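Local coordinates for sugar kinase (Agrobacterium tumefaciens, PDB 2RBC), which is a putative ribokinase-family sugar kinase that probably transfers a phosphate group from ATP to a hydroxyl of a carbohydrate substrate, at residues V165-T176 / T196-A204; L85-G95 / G111-L122. All coordinates share one frame; numbering follows the deposited sequence.

Contact 1: residues V165-T176 / T196-A204; sequences VRWPELALDVLT and TLEGLAPAA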
loop_
_atom_site.group_PDB
_atom_site.type_symbol
_atom_site.label_atom_id
_atom_site.label_comp_id
_atom_site.label_asym_id
_atom_site.label_seq_id
_atom_site.Cartn_x
_atom_site.Cartn_y
_atom_site.Cartn_z
ATOM N N VAL A 165 15.148 -13.308 11.631
ATOM C CA VAL A 165 15.277 -12.580 12.887
ATOM C C VAL A 165 13.947 -11.961 13.357
ATOM O O VAL A 165 13.906 -11.324 14.384
ATOM C CB VAL A 165 16.351 -11.461 12.805
ATOM C CG1 VAL A 165 17.747 -12.075 12.628
ATOM C CG2 VAL A 165 16.006 -10.398 11.713
ATOM N N ARG A 166 12.859 -12.210 12.643
ATOM C CA ARG A 166 11.606 -11.504 12.899
ATOM C C ARG A 166 10.787 -12.012 14.093
ATOM O O ARG A 166 10.101 -11.240 14.730
ATOM C CB ARG A 166 10.722 -11.497 11.647
ATOM C CG ARG A 166 9.347 -10.799 11.859
ATOM C CD ARG A 166 9.481 -9.310 12.242
ATOM N NE ARG A 166 9.944 -8.608 11.060
ATOM C CZ ARG A 166 11.209 -8.287 10.763
ATOM N NH1 ARG A 166 12.231 -8.479 11.606
ATOM N NH2 ARG A 166 11.457 -7.699 9.597
ATOM N N TRP A 167 10.840 -13.301 14.373
ATOM C CA TRP A 167 10.095 -13.903 15.463
ATOM C C TRP A 167 11.105 -14.673 16.351
ATOM O O TRP A 167 11.121 -15.901 16.381
ATOM C CB TRP A 167 9.067 -14.886 14.891
ATOM C CG TRP A 167 7.996 -15.254 15.840
ATOM C CD1 TRP A 167 7.960 -15.003 17.172
ATOM C CD2 TRP A 167 6.811 -16.001 15.543
ATOM N NE1 TRP A 167 6.818 -15.512 17.716
ATOM C CE2 TRP A 167 6.077 -16.103 16.731
ATOM C CE3 TRP A 167 6.268 -16.538 14.367
ATOM C CZ2 TRP A 167 4.842 -16.752 16.797
ATOM C CZ3 TRP A 167 5.055 -17.175 14.439
ATOM C CH2 TRP A 167 4.350 -17.273 15.644
ATOM N N PRO A 168 11.935 -13.940 17.104
ATOM C CA PRO A 168 13.097 -14.538 17.781
ATOM C C PRO A 168 12.804 -15.619 18.788
ATOM O O PRO A 168 13.567 -16.590 18.888
ATOM C CB PRO A 168 13.727 -13.350 18.519
ATOM C CG PRO A 168 13.174 -12.182 17.952
ATOM C CD PRO A 168 11.861 -12.500 17.340
ATOM N N GLU A 169 11.724 -15.498 19.541
ATOM C CA GLU A 169 11.459 -16.525 20.543
ATOM C C GLU A 169 11.019 -17.851 19.907
ATOM O O GLU A 169 11.370 -18.926 20.403
ATOM C CB GLU A 169 10.462 -16.025 21.578
ATOM C CG GLU A 169 10.943 -14.798 22.360
ATOM C CD GLU A 169 12.278 -14.993 23.082
ATOM O OE1 GLU A 169 13.096 -14.048 23.040
ATOM O OE2 GLU A 169 12.522 -16.077 23.683
ATOM N N LEU A 170 10.274 -17.796 18.807
ATOM C CA LEU A 170 9.968 -19.022 18.064
ATOM C C LEU A 170 11.223 -19.542 17.335
ATOM O O LEU A 170 11.513 -20.740 17.357
ATOM C CB LEU A 170 8.808 -18.813 17.092
ATOM C CG LEU A 170 8.375 -20.060 16.274
ATOM C CD1 LEU A 170 8.048 -21.334 17.141
ATOM C CD2 LEU A 170 7.208 -19.676 15.393
ATOM N N ALA A 171 11.963 -18.620 16.717
ATOM C CA ALA A 171 13.192 -18.946 15.979
ATOM C C ALA A 171 14.195 -19.701 16.863
ATOM O O ALA A 171 14.764 -20.699 16.438
ATOM C CB ALA A 171 13.817 -17.699 15.436
ATOM N N LEU A 172 14.370 -19.234 18.101
ATOM C CA LEU A 172 15.261 -19.887 19.052
ATOM C C LEU A 172 14.851 -21.322 19.291
ATOM O O LEU A 172 15.674 -22.233 19.293
ATOM C CB LEU A 172 15.265 -19.129 20.380
ATOM C CG LEU A 172 16.233 -19.634 21.448
ATOM C CD1 LEU A 172 17.682 -19.694 20.938
ATOM C CD2 LEU A 172 16.138 -18.744 22.692
ATOM N N ASP A 173 13.564 -21.529 19.473
ATOM C CA ASP A 173 13.044 -22.863 19.744
ATOM C C ASP A 173 13.193 -23.784 18.562
ATOM O O ASP A 173 13.540 -24.968 18.720
ATOM C CB ASP A 173 11.564 -22.801 20.043
ATOM C CG ASP A 173 11.261 -22.484 21.473
ATOM O OD1 ASP A 173 12.203 -22.427 22.315
ATOM O OD2 ASP A 173 10.046 -22.294 21.754
ATOM N N VAL A 174 12.894 -23.269 17.374
ATOM C CA VAL A 174 12.987 -24.092 16.164
ATOM C C VAL A 174 14.455 -24.528 15.897
ATOM O O VAL A 174 14.740 -25.698 15.560
ATOM C CB VAL A 174 12.365 -23.365 14.946
ATOM C CG1 VAL A 174 12.741 -24.105 13.661
ATOM C CG2 VAL A 174 10.783 -23.254 15.108
ATOM N N LEU A 175 15.381 -23.585 16.050
ATOM C CA LEU A 175 16.791 -23.900 15.887
ATOM C C LEU A 175 17.246 -24.962 16.893
ATOM O O LEU A 175 17.911 -25.907 16.525
ATOM C CB LEU A 175 17.705 -22.666 16.002
ATOM C CG LEU A 175 17.604 -21.616 14.897
ATOM C CD1 LEU A 175 18.423 -20.340 15.285
ATOM C CD2 LEU A 175 18.040 -22.170 13.537
ATOM N N THR A 176 16.899 -24.764 18.161
ATOM C CA THR A 176 17.285 -25.678 19.226
ATOM C C THR A 176 16.787 -27.088 19.000
ATOM O O THR A 176 17.569 -28.063 19.087
ATOM C CB THR A 176 16.809 -25.163 20.580
ATOM O OG1 THR A 176 17.393 -23.876 20.786
ATOM C CG2 THR A 176 17.242 -26.132 21.748
ATOM N N THR A 196 19.457 -9.631 19.607
ATOM C CA THR A 196 18.662 -10.641 18.905
ATOM C C THR A 196 19.575 -11.622 18.143
ATOM O O THR A 196 19.448 -12.842 18.280
ATOM C CB THR A 196 17.671 -9.974 17.951
ATOM O OG1 THR A 196 16.708 -9.263 18.735
ATOM C CG2 THR A 196 16.960 -10.990 17.062
ATOM N N LEU A 197 20.507 -11.072 17.374
ATOM C CA LEU A 197 21.511 -11.861 16.646
ATOM C C LEU A 197 22.334 -12.708 17.613
ATOM O O LEU A 197 22.554 -13.884 17.364
ATOM C CB LEU A 197 22.419 -10.944 15.806
ATOM C CG LEU A 197 21.834 -10.355 14.522
ATOM C CD1 LEU A 197 22.708 -9.229 13.942
ATOM C CD2 LEU A 197 21.622 -11.454 13.520
ATOM N N GLU A 198 22.760 -12.119 18.731
ATOM C CA GLU A 198 23.589 -12.834 19.711
ATOM C C GLU A 198 22.801 -13.902 20.419
ATOM O O GLU A 198 23.362 -14.892 20.825
ATOM C CB GLU A 198 24.205 -11.862 20.733
ATOM C CG GLU A 198 25.285 -10.965 20.128
ATOM C CD GLU A 198 25.711 -9.793 21.033
ATOM O OE1 GLU A 198 24.958 -9.380 21.963
ATOM O OE2 GLU A 198 26.834 -9.296 20.794
ATOM N N GLY A 199 21.491 -13.700 20.560
ATOM C CA GLY A 199 20.624 -14.722 21.145
ATOM C C GLY A 199 20.365 -15.924 20.246
ATOM O O GLY A 199 20.268 -17.050 20.707
ATOM N N LEU A 200 20.268 -15.699 18.950
ATOM C CA LEU A 200 19.950 -16.770 18.041
ATOM C C LEU A 200 21.170 -17.552 17.541
ATOM O O LEU A 200 21.087 -18.761 17.288
ATOM C CB LEU A 200 19.145 -16.204 16.854
ATOM C CG LEU A 200 17.710 -15.739 17.166
ATOM C CD1 LEU A 200 17.115 -15.087 15.957
ATOM C CD2 LEU A 200 16.820 -16.906 17.661
ATOM N N ALA A 201 22.273 -16.851 17.301
ATOM C CA ALA A 201 23.483 -17.451 16.731
ATOM C C ALA A 201 23.959 -18.730 17.446
ATOM O O ALA A 201 24.279 -19.736 16.796
ATOM C CB ALA A 201 24.624 -16.353 16.674
ATOM N N PRO A 202 23.983 -18.734 18.796
ATOM C CA PRO A 202 24.457 -19.952 19.476
ATOM C C PRO A 202 23.598 -21.208 19.268
ATOM O O PRO A 202 24.114 -22.308 19.467
ATOM C CB PRO A 202 24.459 -19.547 20.958
ATOM C CG PRO A 202 24.545 -18.044 20.932
ATOM C CD PRO A 202 23.707 -17.664 19.770
ATOM N N ALA A 203 22.340 -21.067 18.835
ATOM C CA ALA A 203 21.456 -22.221 18.597
ATOM C C ALA A 203 21.567 -22.884 17.235
ATOM O O ALA A 203 21.095 -24.003 17.068
ATOM C CB ALA A 203 19.981 -21.848 18.847
ATOM N N ALA A 204 22.222 -22.230 16.276
ATOM C CA ALA A 204 22.222 -22.672 14.883
ATOM C C ALA A 204 23.395 -23.603 14.587
ATOM O O ALA A 204 24.434 -23.537 15.232
ATOM C CB ALA A 204 22.256 -21.466 13.925
#
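Leu200 pushes its CD2 methyl against the first turns of helix 168-176, where it meets backbone as well as side chain. Leu200 CD2 lies 3.4 Å from Leu172 N and 3.5 Å from Pro168 O, a donor and acceptor already bonded to each other within the helix, so the methyl rests on a satisfied polar pair. The same methyl also touches Ala171 CB. Alanine suits that place because a single methyl lets the leucine come down close to the helix.

Leu175 repays the approach further along. Its CB abuts the methyl of Ala203, with Leu175 CB and Ala203 CB 3.7 Å apart. A chi1 of -67° sets CG beside the backbone N, anti to the carbonyl carbon, and so carries the fork toward Ala204. Both methyls of Leu175 approach Ala204 CB, CD1 at 4.2 Å and CD2 at 4.3 Å, but only CD1 also lies against Leu200 O, at 3.7 Å. The residue also packs on Val163 and Ala185 of the strands beneath.

Those strands, 160-163 and 185-189, are parallel neighbours, and the two helices follow them in the successive beta-alpha-beta crossovers of the alpha/beta core of the ribokinase family. The short axes run nearly alongside one another, 10.3 Å apart and crossing at -21°.

Leu172 takes the more solvent-facing side of the interface, its CD1 lying 3.8 Å from Ala203 CB. The Ala203 methyl thus touches both leucines, and Thr176 adds its OG1 beside it. That hydroxyl turns back to its own helix and donates to Leu172 O, arriving from the face of the carbonyl opposite to Thr176 N. At the other end, Thr196 offers CG2 to the ring of Pro168, and Val165 CG1 reaches Leu197 CD2.

Contact 2: residues L85-G95 / G111-L122; sequences LWGAVGDDETG and GMTVAPGARSAL. With EDO (1,2-ethanediol), chain J.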
loop_
_atom_site.group_PDB
_atom_site.type_symbol
_atom_site.label_atom_id
_atom_site.label_comp_id
_atom_site.label_asym_id
_atom_site.label_seq_id
_atom_site.Cartn_x
_atom_site.Cartn_y
_atom_site.Cartn_z
ATOM N N LEU A 85 5.895 -22.917 6.132
ATOM C CA LEU A 85 6.172 -21.668 6.753
ATOM C C LEU A 85 5.381 -21.509 8.057
ATOM O O LEU A 85 4.189 -21.746 8.095
ATOM C CB LEU A 85 5.845 -20.555 5.771
ATOM C CG LEU A 85 6.049 -19.105 6.199
ATOM C CD1 LEU A 85 7.483 -18.726 6.383
ATOM C CD2 LEU A 85 5.334 -18.153 5.217
ATOM N N TRP A 86 6.087 -21.120 9.120
ATOM C CA TRP A 86 5.469 -20.735 10.386
ATOM C C TRP A 86 5.746 -19.266 10.465
ATOM O O TRP A 86 6.851 -18.828 10.258
ATOM C CB TRP A 86 6.095 -21.436 11.590
ATOM C CG TRP A 86 5.837 -22.903 11.646
ATOM C CD1 TRP A 86 5.042 -23.649 10.802
ATOM C CD2 TRP A 86 6.345 -23.815 12.620
ATOM N NE1 TRP A 86 5.050 -24.978 11.189
ATOM C CE2 TRP A 86 5.844 -25.104 12.298
ATOM C CE3 TRP A 86 7.182 -23.674 13.735
ATOM C CZ2 TRP A 86 6.138 -26.233 13.063
ATOM C CZ3 TRP A 86 7.489 -24.827 14.486
ATOM C CH2 TRP A 86 6.971 -26.073 14.139
ATOM N N GLY A 87 4.709 -18.508 10.725
ATOM C CA GLY A 87 4.762 -17.058 10.645
ATOM C C GLY A 87 3.415 -16.663 11.179
ATOM O O GLY A 87 2.589 -17.540 11.455
ATOM N N ALA A 88 3.193 -15.372 11.352
ATOM C CA ALA A 88 1.957 -14.864 11.927
ATOM C C ALA A 88 1.334 -13.830 11.012
ATOM O O ALA A 88 2.034 -13.009 10.416
ATOM C CB ALA A 88 2.196 -14.242 13.354
ATOM N N VAL A 89 0.004 -13.879 10.913
ATOM C CA VAL A 89 -0.782 -12.808 10.298
ATOM C C VAL A 89 -1.829 -12.421 11.317
ATOM O O VAL A 89 -2.085 -13.172 12.257
ATOM C CB VAL A 89 -1.473 -13.228 8.953
ATOM C CG1 VAL A 89 -0.444 -13.409 7.840
ATOM C CG2 VAL A 89 -2.326 -14.457 9.128
ATOM N N GLY A 90 -2.463 -11.276 11.124
ATOM C CA GLY A 90 -3.646 -10.941 11.900
ATOM C C GLY A 90 -4.917 -11.547 11.318
ATOM O O GLY A 90 -4.935 -12.044 10.200
ATOM N N ASP A 91 -5.984 -11.504 12.097
ATOM C CA ASP A 91 -7.314 -11.892 11.621
ATOM C C ASP A 91 -7.927 -10.733 10.840
ATOM O O ASP A 91 -8.932 -10.154 11.254
ATOM C CB ASP A 91 -8.237 -12.313 12.787
ATOM C CG ASP A 91 -8.292 -11.281 13.908
ATOM O OD1 ASP A 91 -7.435 -10.376 13.938
ATOM O OD2 ASP A 91 -9.172 -11.407 14.785
ATOM N N ASP A 92 -7.315 -10.413 9.700
ATOM C CA ASP A 92 -7.753 -9.314 8.883
ATOM C C ASP A 92 -7.631 -9.623 7.414
ATOM O O ASP A 92 -7.148 -10.690 7.010
ATOM C CB ASP A 92 -7.021 -8.025 9.301
ATOM C CG ASP A 92 -5.494 -8.101 9.171
ATOM O OD1 ASP A 92 -4.927 -9.003 8.491
ATOM O OD2 ASP A 92 -4.854 -7.192 9.739
ATOM N N GLU A 93 -8.092 -8.679 6.602
ATOM C CA GLU A 93 -8.181 -8.874 5.177
ATOM C C GLU A 93 -6.790 -9.026 4.562
ATOM O O GLU A 93 -6.600 -9.873 3.674
ATOM C CB GLU A 93 -8.965 -7.705 4.544
ATOM C CG GLU A 93 -10.462 -7.758 4.850
ATOM C CD GLU A 93 -11.177 -6.432 4.569
ATOM O OE1 GLU A 93 -10.755 -5.428 5.190
ATOM O OE2 GLU A 93 -12.177 -6.403 3.787
ATOM N N THR A 94 -5.814 -8.236 5.047
ATOM C CA THR A 94 -4.407 -8.371 4.622
ATOM C C THR A 94 -3.887 -9.783 4.924
ATOM O O THR A 94 -3.200 -10.402 4.094
ATOM C CB THR A 94 -3.498 -7.282 5.273
ATOM O OG1 THR A 94 -3.996 -5.965 4.964
ATOM C CG2 THR A 94 -2.029 -7.426 4.812
ATOM N N GLY A 95 -4.260 -10.322 6.080
ATOM C CA GLY A 95 -3.868 -11.690 6.464
ATOM C C GLY A 95 -4.402 -12.766 5.536
ATOM O O GLY A 95 -3.677 -13.731 5.154
ATOM N N GLY A 111 0.573 -24.415 9.053
ATOM C CA GLY A 111 1.037 -24.096 10.397
ATOM C C GLY A 111 1.235 -22.626 10.704
ATOM O O GLY A 111 1.855 -22.281 11.697
HETATM N N MSE A 112 0.715 -21.750 9.856
HETATM C CA MSE A 112 0.804 -20.311 10.127
HETATM C C MSE A 112 -0.097 -19.923 11.277
HETATM O O MSE A 112 -1.131 -20.520 11.460
HETATM C CB MSE A 112 0.397 -19.525 8.890
HETATM C CG MSE A 112 1.418 -19.586 7.827
HETATM SE SE MSE A 112 2.839 -18.337 8.244
HETATM C CE MSE A 112 1.996 -16.590 8.052
ATOM N N THR A 113 0.299 -18.901 12.026
ATOM C CA THR A 113 -0.435 -18.422 13.193
ATOM C C THR A 113 -1.292 -17.219 12.793
ATOM O O THR A 113 -0.842 -16.351 12.049
ATOM C CB THR A 113 0.548 -17.974 14.323
ATOM O OG1 THR A 113 1.352 -19.098 14.706
ATOM C CG2 THR A 113 -0.199 -17.401 15.552
ATOM N N VAL A 114 -2.549 -17.235 13.224
ATOM C CA VAL A 114 -3.446 -16.088 13.053
ATOM C C VAL A 114 -3.523 -15.514 14.442
ATOM O O VAL A 114 -4.041 -16.149 15.351
ATOM C CB VAL A 114 -4.822 -16.497 12.532
ATOM C CG1 VAL A 114 -5.821 -15.317 12.580
ATOM C CG2 VAL A 114 -4.694 -17.061 11.144
ATOM N N ALA A 115 -2.899 -14.358 14.631
ATOM C CA ALA A 115 -2.797 -13.752 15.952
ATOM C C ALA A 115 -4.050 -12.899 16.157
ATOM O O ALA A 115 -4.190 -11.848 15.562
ATOM C CB ALA A 115 -1.528 -12.934 16.063
ATOM N N PRO A 116 -4.996 -13.363 16.995
ATOM C CA PRO A 116 -6.213 -12.544 17.138
ATOM C C PRO A 116 -5.921 -11.130 17.694
ATOM O O PRO A 116 -5.066 -10.969 18.582
ATOM C CB PRO A 116 -7.107 -13.374 18.093
ATOM C CG PRO A 116 -6.143 -14.281 18.837
ATOM C CD PRO A 116 -5.035 -14.584 17.822
ATOM N N GLY A 117 -6.568 -10.126 17.103
ATOM C CA GLY A 117 -6.297 -8.724 17.434
ATOM C C GLY A 117 -5.005 -8.077 16.939
ATOM O O GLY A 117 -4.793 -6.875 17.160
ATOM N N ALA A 118 -4.122 -8.840 16.294
ATOM C CA ALA A 118 -2.952 -8.248 15.654
ATOM C C ALA A 118 -3.329 -7.827 14.231
ATOM O O ALA A 118 -4.262 -8.371 13.618
ATOM C CB ALA A 118 -1.739 -9.243 15.647
ATOM N N ARG A 119 -2.600 -6.848 13.719
ATOM C CA ARG A 119 -2.740 -6.424 12.358
ATOM C C ARG A 119 -1.612 -7.027 11.565
ATOM O O ARG A 119 -0.462 -7.029 12.009
ATOM C CB ARG A 119 -2.715 -4.902 12.256
ATOM C CG ARG A 119 -3.969 -4.282 12.881
ATOM C CD ARG A 119 -3.875 -2.759 12.943
ATOM N NE ARG A 119 -3.828 -2.184 11.608
ATOM C CZ ARG A 119 -3.448 -0.939 11.308
ATOM N NH1 ARG A 119 -3.066 -0.075 12.253
ATOM N NH2 ARG A 119 -3.445 -0.566 10.033
ATOM N N SER A 120 -1.945 -7.536 10.389
ATOM C CA SER A 120 -0.956 -8.151 9.514
ATOM C C SER A 120 0.030 -7.120 8.962
ATOM O O SER A 120 -0.332 -5.970 8.711
ATOM C CB SER A 120 -1.628 -8.829 8.332
ATOM O OG SER A 120 -2.476 -9.861 8.745
ATOM N N ALA A 121 1.267 -7.570 8.729
ATOM C CA ALA A 121 2.326 -6.723 8.226
ATOM C C ALA A 121 2.095 -6.431 6.757
ATOM O O ALA A 121 1.688 -7.296 5.978
ATOM C CB ALA A 121 3.710 -7.390 8.420
ATOM N N LEU A 122 2.391 -5.199 6.384
ATOM C CA LEU A 122 2.366 -4.785 4.982
ATOM C C LEU A 122 3.422 -3.713 4.808
ATOM O O LEU A 122 3.751 -3.010 5.787
ATOM C CB LEU A 122 0.951 -4.279 4.599
ATOM C CG LEU A 122 0.409 -3.026 5.290
ATOM C CD1 LEU A 122 0.852 -1.707 4.588
ATOM C CD2 LEU A 122 -1.115 -3.117 5.373
HETATM C C1 EDO J . -0.673 -22.425 14.304
HETATM O O1 EDO J . -0.881 -23.844 14.313
HETATM C C2 EDO J . -0.114 -21.996 15.647
HETATM O O2 EDO J . -0.313 -20.595 15.876
HETATM O O HOH W 1 2.986 -24.130 7.525
HETATM O O HOH W 2 3.179 -20.257 12.904
HETATM O O HOH W 3 2.028 -10.496 8.977
HETATM O O HOH W 4 -2.860 -5.169 8.290
#
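Ser120 OG donates to Asp92 OD1 at 2.6 Å, on the syn side of the carboxylate, and accepts from Gly90 N at 2.8 Å. The other oxygen, Asp92 OD2, takes the Ser120 backbone N at 3.0 Å, also syn, so serine and aspartate grip each other through two bonds. Gly90, having no side chain, lets Ala118 O come within 3.2 Å of its CA as a CA-H...O contact.

Around this core, strands 88-90 and 113-115 pair in parallel, a beta-alpha-beta crossover through helix 93-104: Val89 N bonds to Thr113 O, and Val89 O receives Ala115 N at 2.8 Å. Val89 and Val114 meet on one face, where Val89 also packs on Ile98 and Leu99 of the helix. Met112, a selenomethionine, bends its side chain against Leu85 and Gly87. Asp92 is the N-cap of helix 93-104, its OD1 taking Gly95 N at 2.8 Å; chi1 of 60° turns the carboxylate back over the first turn. Farther out, Arg119 bonds to Val61 O of the second subunit, and Glu93 salt-bridges Arg97 of that subunit.

With three protein N-H or O-H donors on its two oxygens and a helix start beside it, Asp92 is probably ionised, its charge eased by the helix dipole.

In the fold
From the N terminus, contact 2 comes first: its segments 85-95 and 111-122 close a loop holding most of helix 93-104 and strand 107-108, and fix an edge strand of the large sheet where the chain leaves for strand 121-127 of the separate four-stranded sheet. Contact 1 begins only after that loop is shut, and its own loop encloses the end of helix 168-180 and strand 185-189. The two follow in series, neither crossing nor enclosing the other. The centres of contacts 1 and 2 lie about 20 Å apart. Yet they touch: Trp167 of 165-176 packs on Gly87 and Thr113, and Val174 on Trp86, joining helix 168-180 and the turn before it to strands 82-90 and 113-115.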